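Local coordinates for N-acetyltransferase family protein (Bacillus anthracis, PDB 3LNB) that inactivates sulfamethoxazole, probably by transferring an acetyl group from coenzyme A to its arylamine nitrogen, as arylamine N-acetyltransferases do, at residues M31-L43 / N103-F115. The protein carries 1 engineered substitution. Numbering follows the deposited sequence.
Sequences MMTNLQKEFFKRL and NSLLYYFLMDCGF. With FMT (formic acid), chain D.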
ATOM      1  N   MET A  31       9.242  10.292  25.232  1.00 33.50           N
ATOM      2  CA  MET A  31       9.413   8.849  24.890  1.00 33.20           C
ATOM      3  C   MET A  31       9.217   8.618  23.394  1.00 30.74           C
ATOM      4  O   MET A  31      10.115   8.864  22.583  1.00 30.02           O
ATOM      5  CB  MET A  31       8.403   7.998  25.680  1.00 35.64           C
ATOM      6  CG  MET A  31       6.921   8.312  25.421  1.00 38.19           C
ATOM      7  SD  MET A  31       6.376   9.880  26.137  1.00 43.07           S
ATOM      8  CE  MET A  31       5.471   9.283  27.639  1.00 40.33           C
ATOM      9  N   MET A  32       8.033   8.133  23.049  1.00 28.68           N
ATOM     10  CA  MET A  32       7.645   7.874  21.678  1.00 26.77           C
ATOM     11  C   MET A  32       7.342   9.226  21.052  1.00 25.29           C
ATOM     12  O   MET A  32       7.021  10.180  21.759  1.00 24.52           O
ATOM     13  CB  MET A  32       6.375   7.023  21.662  1.00 28.17           C
ATOM     14  CG  MET A  32       6.494   5.700  22.394  1.00 28.86           C
ATOM     15  SD  MET A  32       7.368   4.473  21.430  1.00 30.67           S
ATOM     16  CE  MET A  32       6.564   2.946  22.010  1.00 30.20           C
ATOM     17  N   THR A  33       7.447   9.310  19.729  1.00 23.80           N
ATOM     18  CA  THR A  33       7.144  10.548  19.019  1.00 21.32           C
ATOM     19  C   THR A  33       5.620  10.662  18.874  1.00 20.69           C
ATOM     20  O   THR A  33       4.887   9.714  19.153  1.00 18.55           O
ATOM     21  CB  THR A  33       7.740  10.535  17.607  1.00 19.93           C
ATOM     22  OG1 THR A  33       7.083   9.521  16.841  1.00 18.85           O
ATOM     23  CG2 THR A  33       9.238  10.238  17.649  1.00 18.83           C
ATOM     24  N   ASN A  34       5.149  11.825  18.430  1.00 20.45           N
ATOM     25  CA  ASN A  34       3.723  12.022  18.234  1.00 21.19           C
ATOM     26  C   ASN A  34       3.230  11.035  17.185  1.00 19.71           C
ATOM     27  O   ASN A  34       2.187  10.398  17.357  1.00 19.04           O
ATOM     28  CB  ASN A  34       3.429  13.452  17.768  1.00 23.44           C
ATOM     29  CG  ASN A  34       1.949  13.699  17.561  1.00 27.14           C
ATOM     30  OD1 ASN A  34       1.359  13.264  16.561  1.00 31.67           O
ATOM     31  ND2 ASN A  34       1.328  14.383  18.515  1.00 27.78           N
ATOM     32  N   LEU A  35       3.989  10.908  16.100  1.00 19.86           N
ATOM     33  CA  LEU A  35       3.636   9.992  15.022  1.00 19.97           C
ATOM     34  C   LEU A  35       3.502   8.564  15.559  1.00 19.84           C
ATOM     35  O   LEU A  35       2.530   7.878  15.257  1.00 20.19           O
ATOM     36  CB  LEU A  35       4.695  10.034  13.912  1.00 18.94           C
ATOM     37  CG  LEU A  35       4.406   9.267  12.609  1.00 20.84           C
ATOM     38  CD1 LEU A  35       5.453   9.630  11.567  1.00 21.78           C
ATOM     39  CD2 LEU A  35       4.419   7.768  12.847  1.00 22.16           C
ATOM     40  N   GLN A  36       4.482   8.116  16.341  1.00 18.69           N
ATOM     41  CA  GLN A  36       4.439   6.771  16.903  1.00 18.83           C
ATOM     42  C   GLN A  36       3.189   6.569  17.750  1.00 19.43           C
ATOM     43  O   GLN A  36       2.508   5.552  17.638  1.00 18.60           O
ATOM     44  CB  GLN A  36       5.680   6.501  17.761  1.00 20.05           C
ATOM     45  CG  GLN A  36       6.954   6.218  16.969  1.00 18.76           C
ATOM     46  CD  GLN A  36       8.130   5.861  17.868  1.00 18.44           C
ATOM     47  OE1 GLN A  36       8.525   6.643  18.728  1.00 18.28           O
ATOM     48  NE2 GLN A  36       8.691   4.672  17.668  1.00 18.01           N
ATOM     49  N   LYS A  37       2.897   7.545  18.604  1.00 19.16           N
ATOM     50  CA  LYS A  37       1.729   7.479  19.469  1.00 19.08           C
ATOM     51  C   LYS A  37       0.455   7.378  18.642  1.00 18.64           C
ATOM     52  O   LYS A  37      -0.391   6.533  18.911  1.00 16.98           O
ATOM     53  CB  LYS A  37       1.663   8.716  20.367  1.00 20.65           C
ATOM     54  CG  LYS A  37       2.861   8.878  21.298  1.00 22.99           C
ATOM     55  CD  LYS A  37       2.716  10.144  22.138  1.00 26.03           C
ATOM     56  CE  LYS A  37       3.966  10.425  22.953  1.00 27.63           C
ATOM     57  NZ  LYS A  37       3.829  11.715  23.690  1.00 29.25           N
ATOM     58  N   GLU A  38       0.323   8.241  17.635  1.00 18.59           N
ATOM     59  CA  GLU A  38      -0.865   8.227  16.785  1.00 19.41           C
ATOM     60  C   GLU A  38      -0.925   6.958  15.952  1.00 17.74           C
ATOM     61  O   GLU A  38      -2.004   6.417  15.694  1.00 17.23           O
ATOM     62  CB  GLU A  38      -0.880   9.433  15.844  1.00 19.50           C
ATOM     63  CG  GLU A  38      -1.055  10.790  16.518  1.00 22.77           C
ATOM     64  CD  GLU A  38      -2.370  10.914  17.276  1.00 26.09           C
ATOM     65  OE1 GLU A  38      -3.414  10.458  16.765  1.00 24.29           O
ATOM     66  OE2 GLU A  38      -2.361  11.484  18.385  1.00 30.11           O
ATOM     67  N   PHE A  39       0.240   6.492  15.516  1.00 16.94           N
ATOM     68  CA  PHE A  39       0.306   5.290  14.698  1.00 16.69           C
ATOM     69  C   PHE A  39      -0.264   4.107  15.479  1.00 16.42           C
ATOM     70  O   PHE A  39      -1.150   3.408  14.994  1.00 15.07           O
ATOM     71  CB  PHE A  39       1.757   5.003  14.294  1.00 16.85           C
ATOM     72  CG  PHE A  39       1.885   4.045  13.148  1.00 17.32           C
ATOM     73  CD1 PHE A  39       1.728   4.485  11.839  1.00 16.47           C
ATOM     74  CD2 PHE A  39       2.136   2.697  13.377  1.00 16.64           C
ATOM     75  CE1 PHE A  39       1.819   3.597  10.773  1.00 18.03           C
ATOM     76  CE2 PHE A  39       2.229   1.801  12.320  1.00 17.17           C
ATOM     77  CZ  PHE A  39       2.070   2.249  11.015  1.00 15.98           C
ATOM     78  N   PHE A  40       0.256   3.899  16.691  1.00 15.63           N
ATOM     79  CA  PHE A  40      -0.188   2.811  17.563  1.00 16.62           C
ATOM     80  C   PHE A  40      -1.697   2.852  17.803  1.00 16.25           C
ATOM     81  O   PHE A  40      -2.369   1.823  17.767  1.00 15.50           O
ATOM     82  CB  PHE A  40       0.537   2.891  18.913  1.00 15.77           C
ATOM     83  CG  PHE A  40       1.973   2.454  18.863  1.00 15.87           C
ATOM     84  CD1 PHE A  40       2.972   3.257  19.402  1.00 17.86           C
ATOM     85  CD2 PHE A  40       2.327   1.234  18.298  1.00 15.77           C
ATOM     86  CE1 PHE A  40       4.301   2.854  19.382  1.00 16.71           C
ATOM     87  CE2 PHE A  40       3.657   0.820  18.274  1.00 16.43           C
ATOM     88  CZ  PHE A  40       4.646   1.634  18.818  1.00 16.48           C
ATOM     89  N   LYS A  41      -2.216   4.051  18.054  1.00 17.12           N
ATOM     90  CA  LYS A  41      -3.644   4.240  18.304  1.00 18.40           C
ATOM     91  C   LYS A  41      -4.490   3.843  17.093  1.00 18.47           C
ATOM     92  O   LYS A  41      -5.444   3.067  17.215  1.00 19.21           O
ATOM     93  CB  LYS A  41      -3.918   5.704  18.660  1.00 18.35           C
ATOM     94  CG  LYS A  41      -5.393   6.034  18.858  1.00 21.99           C
ATOM     95  CD  LYS A  41      -5.610   7.527  19.078  1.00 22.99           C
ATOM     96  CE  LYS A  41      -7.091   7.851  19.275  1.00 24.21           C
ATOM     97  NZ  LYS A  41      -7.310   9.312  19.477  1.00 25.28           N
ATOM     98  N   ARG A  42      -4.138   4.370  15.926  1.00 16.95           N
ATOM     99  CA  ARG A  42      -4.879   4.074  14.706  1.00 16.97           C
ATOM    100  C   ARG A  42      -4.896   2.586  14.381  1.00 17.93           C
ATOM    101  O   ARG A  42      -5.942   2.032  14.049  1.00 18.08           O
ATOM    102  CB  ARG A  42      -4.275   4.833  13.523  1.00 15.38           C
ATOM    103  CG  ARG A  42      -4.952   4.585  12.174  1.00 14.81           C
ATOM    104  CD  ARG A  42      -6.273   5.338  12.030  1.00 16.06           C
ATOM    105  NE  ARG A  42      -6.681   5.422  10.628  1.00 17.80           N
ATOM    106  CZ  ARG A  42      -7.717   4.771  10.096  1.00 18.39           C
ATOM    107  NH1 ARG A  42      -7.998   4.918   8.807  1.00 16.66           N
ATOM    108  NH2 ARG A  42      -8.478   3.989  10.847  1.00 16.29           N
ATOM    109  N   LEU A  43      -3.734   1.944  14.472  1.00 17.80           N
ATOM    110  CA  LEU A  43      -3.634   0.525  14.150  1.00 20.18           C
ATOM    111  C   LEU A  43      -3.981  -0.393  15.313  1.00 20.76           C
ATOM    112  O   LEU A  43      -3.782  -1.606  15.236  1.00 20.50           O
ATOM    113  CB  LEU A  43      -2.238   0.197  13.609  1.00 20.25           C
ATOM    114  CG  LEU A  43      -1.878   0.800  12.240  1.00 22.57           C
ATOM    115  CD1 LEU A  43      -2.844   0.281  11.188  1.00 21.45           C
ATOM    116  CD2 LEU A  43      -1.942   2.331  12.291  1.00 23.03           C
ATOM    117  N   ASN A 103       2.980   3.819   2.291  1.00 11.72           N
ATOM    118  CA  ASN A 103       4.375   3.472   2.528  1.00 12.82           C
ATOM    119  C   ASN A 103       5.254   4.625   2.997  1.00 12.32           C
ATOM    120  O   ASN A 103       6.282   4.396   3.621  1.00 12.37           O
ATOM    121  CB  ASN A 103       4.985   2.804   1.295  1.00 12.68           C
ATOM    122  CG  ASN A 103       4.507   1.369   1.123  1.00 16.33           C
ATOM    123  OD1 ASN A 103       4.231   0.674   2.104  1.00 15.70           O
ATOM    124  ND2 ASN A 103       4.422   0.914  -0.119  1.00 15.16           N
ATOM    125  N   SER A 104       4.866   5.858   2.692  1.00 12.34           N
ATOM    126  CA  SER A 104       5.642   6.995   3.164  1.00 12.71           C
ATOM    127  C   SER A 104       5.416   7.085   4.675  1.00 12.38           C
ATOM    128  O   SER A 104       6.351   7.310   5.440  1.00 13.36           O
ATOM    129  CB  SER A 104       5.188   8.294   2.489  1.00 12.91           C
ATOM    130  OG  SER A 104       5.752   8.431   1.197  1.00 13.27           O
ATOM    131  N   LEU A 105       4.170   6.895   5.095  1.00 11.58           N
ATOM    132  CA  LEU A 105       3.833   6.935   6.514  1.00 13.59           C
ATOM    133  C   LEU A 105       4.569   5.831   7.256  1.00 13.17           C
ATOM    134  O   LEU A 105       5.208   6.077   8.281  1.00 12.99           O
ATOM    135  CB  LEU A 105       2.328   6.767   6.720  1.00 13.22           C
ATOM    136  CG  LEU A 105       1.884   6.690   8.186  1.00 16.29           C
ATOM    137  CD1 LEU A 105       2.233   7.990   8.914  1.00 17.32           C
ATOM    138  CD2 LEU A 105       0.396   6.432   8.248  1.00 18.01           C
ATOM    139  N   LEU A 106       4.476   4.611   6.737  1.00 13.04           N
ATOM    140  CA  LEU A 106       5.150   3.481   7.361  1.00 13.23           C
ATOM    141  C   LEU A 106       6.655   3.749   7.419  1.00 12.99           C
ATOM    142  O   LEU A 106       7.321   3.369   8.380  1.00 13.43           O
ATOM    143  CB  LEU A 106       4.876   2.192   6.578  1.00 12.92           C
ATOM    144  CG  LEU A 106       5.591   0.932   7.083  1.00 14.10           C
ATOM    145  CD1 LEU A 106       5.244   0.693   8.546  1.00 13.64           C
ATOM    146  CD2 LEU A 106       5.176  -0.267   6.244  1.00 14.63           C
ATOM    147  N   TYR A 107       7.186   4.396   6.387  1.00 12.17           N
ATOM    148  CA  TYR A 107       8.609   4.715   6.355  1.00 12.10           C
ATOM    149  C   TYR A 107       8.952   5.559   7.581  1.00 13.21           C
ATOM    150  O   TYR A 107       9.850   5.218   8.352  1.00 13.28           O
ATOM    151  CB  TYR A 107       8.968   5.497   5.085  1.00 11.82           C
ATOM    152  CG  TYR A 107      10.285   6.242   5.187  1.00 11.65           C
ATOM    153  CD1 TYR A 107      11.506   5.575   5.059  1.00 10.97           C
ATOM    154  CD2 TYR A 107      10.309   7.605   5.481  1.00 12.88           C
ATOM    155  CE1 TYR A 107      12.723   6.249   5.232  1.00 11.88           C
ATOM    156  CE2 TYR A 107      11.515   8.291   5.655  1.00 12.78           C
ATOM    157  CZ  TYR A 107      12.718   7.606   5.534  1.00 12.61           C
ATOM    158  OH  TYR A 107      13.900   8.273   5.769  1.00 12.64           O
ATOM    159  N   TYR A 108       8.236   6.666   7.753  1.00 13.00           N
ATOM    160  CA  TYR A 108       8.478   7.545   8.885  1.00 15.28           C
ATOM    161  C   TYR A 108       8.357   6.784  10.197  1.00 14.64           C
ATOM    162  O   TYR A 108       9.194   6.935  11.084  1.00 14.29           O
ATOM    163  CB  TYR A 108       7.499   8.726   8.880  1.00 13.80           C
ATOM    164  CG  TYR A 108       7.818   9.771   7.836  1.00 17.89           C
ATOM    165  CD1 TYR A 108       9.077  10.367   7.787  1.00 18.69           C
ATOM    166  CD2 TYR A 108       6.869  10.164   6.895  1.00 19.19           C
ATOM    167  CE1 TYR A 108       9.390  11.333   6.826  1.00 21.18           C
ATOM    168  CE2 TYR A 108       7.170  11.130   5.923  1.00 21.30           C
ATOM    169  CZ  TYR A 108       8.432  11.709   5.899  1.00 22.18           C
ATOM    170  OH  TYR A 108       8.741  12.675   4.960  1.00 23.27           O
ATOM    171  N   PHE A 109       7.321   5.961  10.310  1.00 12.56           N
ATOM    172  CA  PHE A 109       7.115   5.186  11.525  1.00 14.87           C
ATOM    173  C   PHE A 109       8.315   4.286  11.810  1.00 14.30           C
ATOM    174  O   PHE A 109       8.851   4.290  12.921  1.00 14.24           O
ATOM    175  CB  PHE A 109       5.856   4.323  11.415  1.00 14.37           C
ATOM    176  CG  PHE A 109       5.561   3.528  12.661  1.00 13.95           C
ATOM    177  CD1 PHE A 109       5.180   4.169  13.833  1.00 12.92           C
ATOM    178  CD2 PHE A 109       5.693   2.146  12.667  1.00 14.32           C
ATOM    179  CE1 PHE A 109       4.935   3.440  14.999  1.00 15.00           C
ATOM    180  CE2 PHE A 109       5.452   1.406  13.828  1.00 15.53           C
ATOM    181  CZ  PHE A 109       5.073   2.056  14.995  1.00 14.69           C
ATOM    182  N   LEU A 110       8.736   3.523  10.807  1.00 13.60           N
ATOM    183  CA  LEU A 110       9.867   2.619  10.976  1.00 14.54           C
ATOM    184  C   LEU A 110      11.168   3.363  11.281  1.00 15.05           C
ATOM    185  O   LEU A 110      12.051   2.825  11.951  1.00 14.91           O
ATOM    186  CB  LEU A 110      10.032   1.730   9.742  1.00 13.84           C
ATOM    187  CG  LEU A 110       8.879   0.747   9.493  1.00 16.56           C
ATOM    188  CD1 LEU A 110       9.204  -0.142   8.294  1.00 15.56           C
ATOM    189  CD2 LEU A 110       8.650  -0.106  10.738  1.00 15.66           C
ATOM    190  N   MET A 111      11.294   4.591  10.784  1.00 14.34           N
ATOM    191  CA  MET A 111      12.490   5.377  11.070  1.00 14.95           C
ATOM    192  C   MET A 111      12.444   5.729  12.559  1.00 15.05           C
ATOM    193  O   MET A 111      13.448   5.622  13.260  1.00 15.24           O
ATOM    194  CB  MET A 111      12.531   6.657  10.227  1.00 14.77           C
ATOM    195  CG  MET A 111      13.007   6.473   8.777  1.00 17.11           C
ATOM    196  SD  MET A 111      14.764   5.985   8.603  1.00 17.10           S
ATOM    197  CE  MET A 111      15.579   7.553   8.954  1.00 15.35           C
ATOM    198  N   ASP A 112      11.274   6.145  13.040  1.00 14.72           N
ATOM    199  CA  ASP A 112      11.124   6.486  14.451  1.00 15.58           C
ATOM    200  C   ASP A 112      11.414   5.270  15.320  1.00 15.96           C
ATOM    201  O   ASP A 112      11.910   5.401  16.441  1.00 15.95           O
ATOM    202  CB  ASP A 112       9.713   6.989  14.744  1.00 16.57           C
ATOM    203  CG  ASP A 112       9.519   8.437  14.356  1.00 17.20           C
ATOM    204  OD1 ASP A 112      10.497   9.073  13.910  1.00 17.86           O
ATOM    205  OD2 ASP A 112       8.386   8.938  14.507  1.00 18.23           O
ATOM    206  N   CYS A 113      11.103   4.089  14.795  1.00 15.83           N
ATOM    207  CA  CYS A 113      11.341   2.851  15.512  1.00 17.02           C
ATOM    208  C   CYS A 113      12.799   2.422  15.391  1.00 16.61           C
ATOM    209  O   CYS A 113      13.212   1.436  15.993  1.00 17.43           O
ATOM    210  CB  CYS A 113      10.407   1.750  14.996  1.00 16.77           C
ATOM    211  SG  CYS A 113       8.688   1.960  15.533  1.00 17.75           S
ATOM    212  N   GLY A 114      13.572   3.165  14.605  1.00 16.04           N
ATOM    213  CA  GLY A 114      14.990   2.869  14.457  1.00 15.41           C
ATOM    214  C   GLY A 114      15.414   1.810  13.452  1.00 15.80           C
ATOM    215  O   GLY A 114      16.479   1.208  13.609  1.00 14.27           O
ATOM    216  N   PHE A 115      14.599   1.558  12.432  1.00 13.67           N
ATOM    217  CA  PHE A 115      14.972   0.571  11.424  1.00 13.31           C
ATOM    218  C   PHE A 115      15.793   1.238  10.330  1.00 13.83           C
ATOM    219  O   PHE A 115      15.716   2.453  10.139  1.00 12.22           O
ATOM    220  CB  PHE A 115      13.743  -0.073  10.774  1.00 13.11           C
ATOM    221  CG  PHE A 115      13.024  -1.053  11.656  1.00 14.45           C
ATOM    222  CD1 PHE A 115      12.032  -0.628  12.530  1.00 15.10           C
ATOM    223  CD2 PHE A 115      13.341  -2.407  11.609  1.00 14.55           C
ATOM    224  CE1 PHE A 115      11.361  -1.536  13.350  1.00 16.61           C
ATOM    225  CE2 PHE A 115      12.681  -3.327  12.424  1.00 16.97           C
ATOM    226  CZ  PHE A 115      11.688  -2.894  13.297  1.00 15.83           C
TER
HETATM  227  C   FMT D1003      10.877   1.888  18.935  1.00 27.03           C
HETATM  228  O1  FMT D1003      10.120   2.773  19.281  1.00 27.75           O
HETATM  229  O2  FMT D1003      10.393   0.693  18.553  1.00 23.61           O
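The ring of Phe109 lies on that of Phe39 as a face-to-face stack: centroids are 3.8 Å apart and the planes differ by 19°. Phe109 enters helix 34-42 as a knob among Leu35, Gln36, Phe39 and Phe40; with CG anti to the backbone N, its ring is carried toward that helix. Along the CD1-CE1-CZ side of the Phe109 ring lie Leu35 CD2, Gln36 CA and Phe40 CE2; toward Phe40 it points edge-on at that ring's face, a T-shaped pair with planes at 86°. Sulfur SG of Cys113 sits 3.6 Å above the other face of Phe109, near its rim, so Phe109 is sandwiched between Cys113 and Phe39. Leu43 CD2 closes the far side of the Phe39 ring, while Leu105 CG meets its edge 4.0 Å from CE1. Leu35 is split between two partners: CD2 lies at the Phe109 edge and CD1 meets Tyr108 CB at 3.5 Å.

At one end the contact turns polar. Thr33 OG1 donates to Asp112 OD2 (2.7 Å), arriving from above the carboxylate plane, and accepts from Gln36 N. Gln36 OE1 in turn takes Thr33 N on an in-plane lone pair, completing a capping box; Gln36 NE2 donates to a formic acid, probably from the crystallisation liquor, and weakly to Cys113 SG.

Helices 34-42 and 103-112 cross at -117°, their axes approaching to 9.6 Å, joined by knob-into-hole aromatic packing and by the bond from the N-cap Thr33 to Asp112, in the helical part of an arylamine N-acetyltransferase fold.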